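Local coordinates for protein telomerase reverse transcriptase (Candida albicans SC5314, PDB 6ZDQ) that is the catalytic subunit of telomerase, a reverse transcriptase that probably lengthens chromosome ends by copying a template within its RNA component, at residues 314-318 with 554-558; 358-363 with 421-425; 223-229 with 252-256. The contacts are given in a common frame with arbitrary orientation. Residue numbers count along the deposited sequence, not the author numbering.

Contact 1 of 3, residues 314-318 with 554-558; sequences ISDYR and DLSIK
One turn of helix 307-325 lies against the end of a β-hairpin. Residues 314-318 are regularly helical (R318 N to I314 O, 2.9 Å), and I314 (m,t), Y317 and R318 (t,t,p for chi1-chi3) line the side that meets 554-558. The nearest CA atoms are R318 CA and L555 CA, 6.1 Å apart, and the contact buries 283 Å². D554 (phi/psi -137/-13) sits in the turn after strand 548-551; its OD2 accepts a 2.7 Å hydrogen bond from S556 OG, and its O lies 3.5 Å from R318 CD. L555 follows in a left-handed conformation (59/31), with an m,t side chain directed at the helix: CD2 is 4.3 Å from I314 CG2, CD1 4.3 Å from Y317 CD2, and CB 3.7 Å from R318 CG. L555 O is 3.6 Å from R318 CD. From S556 the chain extends, S556 CB pointing away from the helix and I557 CB toward it, so that I557 CG2 meets I314 CG2 at 4.4 Å. K558 already pairs with E549 in the hairpin. This hairpin follows the palm strands of the reverse transcriptase, a position consistent with the primer grip of related reverse transcriptases, and I314 and Y317 also touch palm strand 496-501. No hydrogen bond spans the two segments, so the contact depends on apolar fit and on the aliphatic part of R318 lying against two carbonyl oxygens.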
loop_
_atom_site.group_PDB
_atom_site.type_symbol
_atom_site.label_atom_id
_atom_site.label_comp_id
_atom_site.label_asym_id
_atom_site.label_seq_id
_atom_site.Cartn_x
_atom_site.Cartn_y
_atom_site.Cartn_z
ATOM N N ILE A 314 11.334 -1.797 22.607
ATOM C CA ILE A 314 11.729 -0.661 23.433
ATOM C C ILE A 314 10.991 -0.687 24.766
ATOM O O ILE A 314 11.555 -0.341 25.811
ATOM C CB ILE A 314 11.492 0.658 22.673
ATOM C CG1 ILE A 314 12.291 0.672 21.368
ATOM C CG2 ILE A 314 11.866 1.854 23.536
ATOM C CD1 ILE A 314 12.097 1.927 20.549
ATOM N N SER A 315 9.720 -1.097 24.754
ATOM C CA SER A 315 8.968 -1.197 26.000
ATOM C C SER A 315 9.521 -2.290 26.905
ATOM O O SER A 315 9.484 -2.154 28.134
ATOM C CB SER A 315 7.489 -1.447 25.703
ATOM O OG SER A 315 6.921 -0.359 24.996
ATOM N N ASP A 316 10.031 -3.379 26.324
ATOM C CA ASP A 316 10.656 -4.420 27.132
ATOM C C ASP A 316 11.956 -3.928 27.753
ATOM O O ASP A 316 12.260 -4.245 28.909
ATOM C CB ASP A 316 10.907 -5.666 26.283
ATOM C CG ASP A 316 9.628 -6.263 25.731
ATOM O OD1 ASP A 316 8.542 -5.725 26.036
ATOM O OD2 ASP A 316 9.711 -7.266 24.992
ATOM N N TYR A 317 12.738 -3.150 27.000
ATOM C CA TYR A 317 13.989 -2.624 27.533
ATOM C C TYR A 317 13.737 -1.590 28.623
ATOM O O TYR A 317 14.483 -1.524 29.606
ATOM C CB TYR A 317 14.829 -2.028 26.404
ATOM C CG TYR A 317 16.279 -1.821 26.772
ATOM C CD1 TYR A 317 17.085 -2.896 27.120
ATOM C CD2 TYR A 317 16.845 -0.556 26.758
ATOM C CE1 TYR A 317 18.412 -2.713 27.454
ATOM C CE2 TYR A 317 18.173 -0.364 27.090
ATOM C CZ TYR A 317 18.951 -1.445 27.436
ATOM O OH TYR A 317 20.273 -1.258 27.767
ATOM N N ARG A 318 12.704 -0.761 28.454
ATOM C CA ARG A 318 12.337 0.191 29.499
ATOM C C ARG A 318 12.013 -0.525 30.805
ATOM O O ARG A 318 12.479 -0.125 31.878
ATOM C CB ARG A 318 11.149 1.040 29.044
ATOM C CG ARG A 318 10.832 2.194 29.980
ATOM C CD ARG A 318 9.462 2.794 29.705
ATOM N NE ARG A 318 8.380 1.902 30.114
ATOM C CZ ARG A 318 7.637 1.188 29.274
ATOM N NH1 ARG A 318 7.854 1.264 27.968
ATOM N NH2 ARG A 318 6.674 0.404 29.739
ATOM N N ASP A 554 13.314 8.645 29.302
ATOM C CA ASP A 554 12.244 7.884 29.934
ATOM C C ASP A 554 11.728 6.736 29.076
ATOM O O ASP A 554 10.987 5.891 29.594
ATOM C CB ASP A 554 11.070 8.799 30.312
ATOM C CG ASP A 554 10.369 9.380 29.104
ATOM O OD1 ASP A 554 11.029 9.562 28.061
ATOM O OD2 ASP A 554 9.157 9.661 29.202
ATOM N N LEU A 555 12.079 6.688 27.788
ATOM C CA LEU A 555 11.674 5.621 26.871
ATOM C C LEU A 555 10.156 5.504 26.753
ATOM O O LEU A 555 9.623 4.414 26.534
ATOM C CB LEU A 555 12.284 4.277 27.274
ATOM C CG LEU A 555 13.807 4.181 27.161
ATOM C CD1 LEU A 555 14.277 2.772 27.484
ATOM C CD2 LEU A 555 14.274 4.604 25.777
ATOM N N SER A 556 9.448 6.623 26.895
ATOM C CA SER A 556 8.018 6.667 26.625
ATOM C C SER A 556 7.810 6.958 25.146
ATOM O O SER A 556 8.423 7.879 24.598
ATOM C CB SER A 556 7.332 7.735 27.478
ATOM O OG SER A 556 7.560 7.513 28.859
ATOM N N ILE A 557 6.947 6.179 24.506
ATOM C CA ILE A 557 6.740 6.280 23.069
ATOM C C ILE A 557 5.349 6.834 22.795
ATOM O O ILE A 557 4.419 6.678 23.595
ATOM C CB ILE A 557 6.946 4.920 22.365
ATOM C CG1 ILE A 557 5.853 3.926 22.765
ATOM C CG2 ILE A 557 8.322 4.354 22.689
ATOM C CD1 ILE A 557 4.780 3.744 21.713
ATOM N N LYS A 558 5.218 7.495 21.647
ATOM C CA LYS A 558 3.933 7.957 21.141
ATOM C C LYS A 558 4.031 8.020 19.625
ATOM O O LYS A 558 4.996 8.571 19.087
ATOM C CB LYS A 558 3.544 9.321 21.730
ATOM C CG LYS A 558 4.612 10.400 21.627
ATOM C CD LYS A 558 4.106 11.713 22.207
ATOM C CE LYS A 558 5.139 12.819 22.072
ATOM N NZ LYS A 558 6.381 12.512 22.829
#

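Contact 2 of 3, residues 358-363 with 421-425; sequences FENQDN and KGNIL
K421, in the first turn of helix 421-434, reaches with all four chi angles trans into the concave side of the loop 358-363. The loop runs near-helical at E359 and N360, turns extended at Q361 (-91/175) and D362 (-79/179), and folds back at N363 (-73/-31), where the CA atoms come nearest, N363 CA to K421 CA, 6.0 Å. Along the straight lysine, CB sits 3.2 Å from N363 O, CD 3.3 Å from D362 O, and CE 3.7 Å from F358 CB. NZ then donates to F358 O at 3.2 Å and, weakly, to N363 OD1 at 3.5 Å. Both segments belong to the stretch between the palm strand 332-337 and helix 460-477, which corresponds in position to the insertion in the fingers domain that telomerases carry between reverse transcriptase motifs A and B. Beyond the lysine, F358 (chi1 m, chi2 -88°) turns its ring toward the helix: CZ lies 4.0 Å from I424 CG2 and CD2 4.2 Å from L425 CD2, both partners being m,t. L425 CB points sideways, and its CD2 methyl closes the gap. F358 and I424 also share I285 of helix 263-296 and Y367 as neighbours.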
loop_
_atom_site.group_PDB
_atom_site.type_symbol
_atom_site.label_atom_id
_atom_site.label_comp_id
_atom_site.label_asym_id
_atom_site.label_seq_id
_atom_site.Cartn_x
_atom_site.Cartn_y
_atom_site.Cartn_z
ATOM N N PHE A 358 20.755 -24.572 4.264
ATOM C CA PHE A 358 20.562 -25.959 3.863
ATOM C C PHE A 358 21.833 -26.792 3.985
ATOM O O PHE A 358 21.848 -27.948 3.546
ATOM C CB PHE A 358 20.030 -26.025 2.428
ATOM C CG PHE A 358 18.742 -25.279 2.225
ATOM C CD1 PHE A 358 17.525 -25.901 2.447
ATOM C CD2 PHE A 358 18.748 -23.956 1.810
ATOM C CE1 PHE A 358 16.337 -25.219 2.261
ATOM C CE2 PHE A 358 17.563 -23.267 1.622
ATOM C CZ PHE A 358 16.356 -23.899 1.848
ATOM N N GLU A 359 22.902 -26.239 4.567
ATOM C CA GLU A 359 24.135 -27.006 4.709
ATOM C C GLU A 359 24.004 -28.091 5.771
ATOM O O GLU A 359 24.686 -29.119 5.692
ATOM C CB GLU A 359 25.306 -26.076 5.035
ATOM C CG GLU A 359 25.200 -25.373 6.379
ATOM C CD GLU A 359 26.412 -24.514 6.686
ATOM O OE1 GLU A 359 27.321 -24.437 5.833
ATOM O OE2 GLU A 359 26.457 -23.916 7.783
ATOM N N ASN A 360 23.142 -27.879 6.770
ATOM C CA ASN A 360 22.941 -28.892 7.802
ATOM C C ASN A 360 22.282 -30.143 7.228
ATOM O O ASN A 360 22.607 -31.264 7.635
ATOM C CB ASN A 360 22.101 -28.320 8.944
ATOM C CG ASN A 360 22.603 -26.967 9.417
ATOM O OD1 ASN A 360 22.147 -25.924 8.945
ATOM N ND2 ASN A 360 23.543 -26.978 10.356
ATOM N N GLN A 361 21.356 -29.972 6.286
ATOM C CA GLN A 361 20.621 -31.082 5.702
ATOM C C GLN A 361 21.342 -31.613 4.463
ATOM O O GLN A 361 22.357 -31.073 4.018
ATOM C CB GLN A 361 19.191 -30.655 5.368
ATOM C CG GLN A 361 18.351 -30.247 6.574
ATOM C CD GLN A 361 18.610 -28.820 7.024
ATOM O OE1 GLN A 361 19.043 -27.977 6.238
ATOM N NE2 GLN A 361 18.347 -28.544 8.296
ATOM N N ASP A 362 20.810 -32.696 3.899
ATOM C CA ASP A 362 21.403 -33.328 2.731
ATOM C C ASP A 362 21.038 -32.558 1.462
ATOM O O ASP A 362 20.326 -31.552 1.489
ATOM C CB ASP A 362 20.963 -34.786 2.637
ATOM C CG ASP A 362 21.585 -35.651 3.714
ATOM O OD1 ASP A 362 22.774 -35.440 4.035
ATOM O OD2 ASP A 362 20.886 -36.542 4.241
ATOM N N ASN A 363 21.544 -33.047 0.326
ATOM C CA ASN A 363 21.321 -32.361 -0.942
ATOM C C ASN A 363 19.887 -32.519 -1.434
ATOM O O ASN A 363 19.366 -31.625 -2.110
ATOM C CB ASN A 363 22.304 -32.873 -1.994
ATOM C CG ASN A 363 23.740 -32.516 -1.666
ATOM O OD1 ASN A 363 24.014 -31.457 -1.098
ATOM N ND2 ASN A 363 24.666 -33.398 -2.021
ATOM N N LYS A 421 16.085 -29.334 -2.194
ATOM C CA LYS A 421 17.082 -28.300 -1.927
ATOM C C LYS A 421 17.715 -27.779 -3.213
ATOM O O LYS A 421 17.921 -26.569 -3.365
ATOM C CB LYS A 421 18.155 -28.849 -0.985
ATOM C CG LYS A 421 19.401 -27.989 -0.889
ATOM C CD LYS A 421 20.503 -28.703 -0.126
ATOM C CE LYS A 421 21.801 -27.916 -0.163
ATOM N NZ LYS A 421 22.891 -28.614 0.571
ATOM N N GLY A 422 18.043 -28.677 -4.143
ATOM C CA GLY A 422 18.648 -28.245 -5.394
ATOM C C GLY A 422 17.771 -27.285 -6.175
ATOM O O GLY A 422 18.253 -26.285 -6.712
ATOM N N ASN A 423 16.473 -27.583 -6.260
ATOM C CA ASN A 423 15.556 -26.699 -6.976
ATOM C C ASN A 423 15.410 -25.358 -6.266
ATOM O O ASN A 423 15.352 -24.309 -6.919
ATOM C CB ASN A 423 14.196 -27.377 -7.133
ATOM C CG ASN A 423 14.314 -28.808 -7.619
ATOM O OD1 ASN A 423 13.826 -29.737 -6.972
ATOM N ND2 ASN A 423 14.970 -28.996 -8.758
ATOM N N ILE A 424 15.342 -25.373 -4.932
ATOM C CA ILE A 424 15.168 -24.137 -4.170
ATOM C C ILE A 424 16.343 -23.194 -4.401
ATOM O O ILE A 424 16.162 -21.995 -4.642
ATOM C CB ILE A 424 14.987 -24.450 -2.674
ATOM C CG1 ILE A 424 13.711 -25.261 -2.447
ATOM C CG2 ILE A 424 14.956 -23.166 -1.859
ATOM C CD1 ILE A 424 13.588 -25.823 -1.050
ATOM N N LEU A 425 17.568 -23.719 -4.321
ATOM C CA LEU A 425 18.738 -22.883 -4.565
ATOM C C LEU A 425 18.801 -22.411 -6.011
ATOM O O LEU A 425 19.282 -21.304 -6.279
ATOM C CB LEU A 425 20.012 -23.639 -4.194
ATOM C CG LEU A 425 20.190 -23.936 -2.704
ATOM C CD1 LEU A 425 21.463 -24.731 -2.461
ATOM C CD2 LEU A 425 20.197 -22.646 -1.896
#

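Contact 3 of 3, residues 223-229 with 252-256; sequences QREQLPC and LKLLN
L252 is the bump here and the curved loop 223-229 is the hollow. The loop starts near-helical at Q223 and R224, extends from E225 to L227, and enters strand 229-236 at C229, bending round the leucine. L252, with an unusual chi1 of -111° and chi2 trans, puts CD1 3.3 Å from E225 O and 4.1 Å from L227 CB, while CD2 lies 3.7 Å from C229 SG. C229, chi1 trans, rests its sulphur over the notch between the CD2 methyls of L252 and L255, with SG 4.1 Å from L255 CD2. The two segments lead into and out of the hairpin of strands 229-236 and 241-247, which by position and sequence corresponds to motifs 1 and 2 of the reverse transcriptase fingers; L448 of the same sheet touches both Q223 and L252. Segment 252-256 is itself a turn, with a weak L255 N to L252 O bond of 3.4 Å; the closest CA pair is R224 CA to K253 CA, 5.1 Å. K253 curls its m,t,m,m side chain back so that NZ donates to R224 O at 3.2 Å. Extended Q223 spans the other end, NE2 giving a weak 3.4 Å bond to L252 O.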
loop_
_atom_site.group_PDB
_atom_site.type_symbol
_atom_site.label_atom_id
_atom_site.label_comp_id
_atom_site.label_asym_id
_atom_site.label_seq_id
_atom_site.Cartn_x
_atom_site.Cartn_y
_atom_site.Cartn_z
ATOM N N GLN A 223 16.548 -11.852 -25.440
ATOM C CA GLN A 223 15.097 -11.995 -25.382
ATOM C C GLN A 223 14.657 -13.423 -25.682
ATOM O O GLN A 223 13.590 -13.851 -25.228
ATOM C CB GLN A 223 14.447 -11.012 -26.359
ATOM C CG GLN A 223 12.967 -10.754 -26.129
ATOM C CD GLN A 223 12.442 -9.605 -26.972
ATOM O OE1 GLN A 223 13.193 -8.975 -27.718
ATOM N NE2 GLN A 223 11.148 -9.323 -26.856
ATOM N N ARG A 224 15.459 -14.175 -26.441
ATOM C CA ARG A 224 15.104 -15.547 -26.787
ATOM C C ARG A 224 15.256 -16.518 -25.621
ATOM O O ARG A 224 14.851 -17.679 -25.753
ATOM C CB ARG A 224 15.951 -16.035 -27.963
ATOM C CG ARG A 224 17.393 -16.348 -27.602
ATOM C CD ARG A 224 17.997 -17.339 -28.582
ATOM N NE ARG A 224 17.186 -18.550 -28.696
ATOM C CZ ARG A 224 17.270 -19.588 -27.869
ATOM N NH1 ARG A 224 18.132 -19.570 -26.862
ATOM N NH2 ARG A 224 16.492 -20.647 -28.052
ATOM N N GLU A 225 15.824 -16.087 -24.500
ATOM C CA GLU A 225 16.005 -16.943 -23.337
ATOM C C GLU A 225 14.865 -16.735 -22.349
ATOM O O GLU A 225 14.350 -15.626 -22.192
ATOM C CB GLU A 225 17.343 -16.660 -22.649
ATOM C CG GLU A 225 18.561 -16.827 -23.544
ATOM C CD GLU A 225 19.866 -16.561 -22.814
ATOM O OE1 GLU A 225 19.835 -16.387 -21.576
ATOM O OE2 GLU A 225 20.922 -16.524 -23.479
ATOM N N GLN A 226 14.473 -17.818 -21.681
ATOM C CA GLN A 226 13.400 -17.770 -20.690
ATOM C C GLN A 226 14.017 -17.476 -19.328
ATOM O O GLN A 226 14.608 -18.352 -18.690
ATOM C CB GLN A 226 12.602 -19.068 -20.687
ATOM C CG GLN A 226 13.437 -20.333 -20.783
ATOM C CD GLN A 226 12.582 -21.582 -20.754
ATOM O OE1 GLN A 226 11.362 -21.504 -20.611
ATOM N NE2 GLN A 226 13.217 -22.740 -20.892
ATOM N N LEU A 227 13.885 -16.233 -18.888
ATOM C CA LEU A 227 14.415 -15.734 -17.632
ATOM C C LEU A 227 13.349 -14.907 -16.949
ATOM O O LEU A 227 12.393 -14.451 -17.596
ATOM C CB LEU A 227 15.671 -14.879 -17.865
ATOM C CG LEU A 227 16.849 -15.551 -18.566
ATOM C CD1 LEU A 227 17.967 -14.549 -18.790
ATOM C CD2 LEU A 227 17.339 -16.736 -17.751
ATOM N N PRO A 228 13.456 -14.693 -15.637
ATOM C CA PRO A 228 12.517 -13.794 -14.959
ATOM C C PRO A 228 12.581 -12.398 -15.562
ATOM O O PRO A 228 13.652 -11.795 -15.663
ATOM C CB PRO A 228 12.996 -13.807 -13.504
ATOM C CG PRO A 228 13.717 -15.106 -13.362
ATOM C CD PRO A 228 14.373 -15.352 -14.686
ATOM N N CYS A 229 11.423 -11.886 -15.968
ATOM C CA CYS A 229 11.348 -10.626 -16.693
ATOM C C CYS A 229 10.400 -9.674 -15.980
ATOM O O CYS A 229 9.252 -10.030 -15.697
ATOM C CB CYS A 229 10.888 -10.848 -18.137
ATOM S SG CYS A 229 11.111 -9.412 -19.207
ATOM N N LEU A 252 9.801 -13.759 -21.799
ATOM C CA LEU A 252 10.671 -12.827 -22.512
ATOM C C LEU A 252 10.443 -12.895 -24.019
ATOM O O LEU A 252 10.357 -11.862 -24.693
ATOM C CB LEU A 252 12.135 -13.121 -22.174
ATOM C CG LEU A 252 12.875 -12.082 -21.330
ATOM C CD1 LEU A 252 14.252 -12.592 -20.936
ATOM C CD2 LEU A 252 12.988 -10.767 -22.083
ATOM N N LYS A 253 10.338 -14.110 -24.566
ATOM C CA LYS A 253 10.214 -14.273 -26.012
ATOM C C LYS A 253 8.933 -13.640 -26.548
ATOM O O LYS A 253 8.954 -12.961 -27.581
ATOM C CB LYS A 253 10.261 -15.758 -26.379
ATOM C CG LYS A 253 11.640 -16.392 -26.267
ATOM C CD LYS A 253 11.637 -17.834 -26.757
ATOM C CE LYS A 253 11.176 -18.793 -25.671
ATOM N NZ LYS A 253 12.172 -18.895 -24.568
ATOM N N LEU A 254 7.813 -13.853 -25.863
ATOM C CA LEU A 254 6.505 -13.445 -26.360
ATOM C C LEU A 254 6.164 -11.992 -26.041
ATOM O O LEU A 254 5.116 -11.508 -26.480
ATOM C CB LEU A 254 5.421 -14.374 -25.794
ATOM C CG LEU A 254 5.235 -15.768 -26.416
ATOM C CD1 LEU A 254 6.445 -16.674 -26.208
ATOM C CD2 LEU A 254 3.977 -16.437 -25.873
ATOM N N LEU A 255 7.016 -11.298 -25.294
ATOM C CA LEU A 255 6.787 -9.913 -24.916
ATOM C C LEU A 255 6.809 -9.003 -26.147
ATOM O O LEU A 255 7.230 -9.393 -27.241
ATOM C CB LEU A 255 7.849 -9.480 -23.899
ATOM C CG LEU A 255 7.966 -8.043 -23.374
ATOM C CD1 LEU A 255 6.733 -7.645 -22.575
ATOM C CD2 LEU A 255 9.231 -7.872 -22.548
ATOM N N ASN A 256 6.352 -7.764 -25.946
ATOM C CA ASN A 256 6.619 -6.643 -26.850
ATOM C C ASN A 256 6.121 -6.894 -28.280
ATOM O O ASN A 256 6.909 -6.987 -29.224
ATOM C CB ASN A 256 8.116 -6.312 -26.842
ATOM C CG ASN A 256 8.426 -4.991 -27.522
ATOM O OD1 ASN A 256 8.812 -4.955 -28.691
ATOM N ND2 ASN A 256 8.256 -3.896 -26.792
#

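Contact 3 comes first in sequence, ahead of contact 1, whose two halves flank both segments of contact 2. Contacts 2 and 3 are neighbours, centres about 28 Å and nearest atoms about 11 Å apart. They share two helices: 421-434 begins at K421 in contact 2 and near its far end meets P228 of contact 3, and 263-296 touches L254 at its start and F358 further along. Contact 1 stands apart, its centre about 41 Å from that of contact 2 and about 51 Å from that of contact 3, across the chain's centre. Contacts 3 and 2 lie in what correspond to the fingers and their insertion; contact 1 joins a helix to the hairpin beyond the palm.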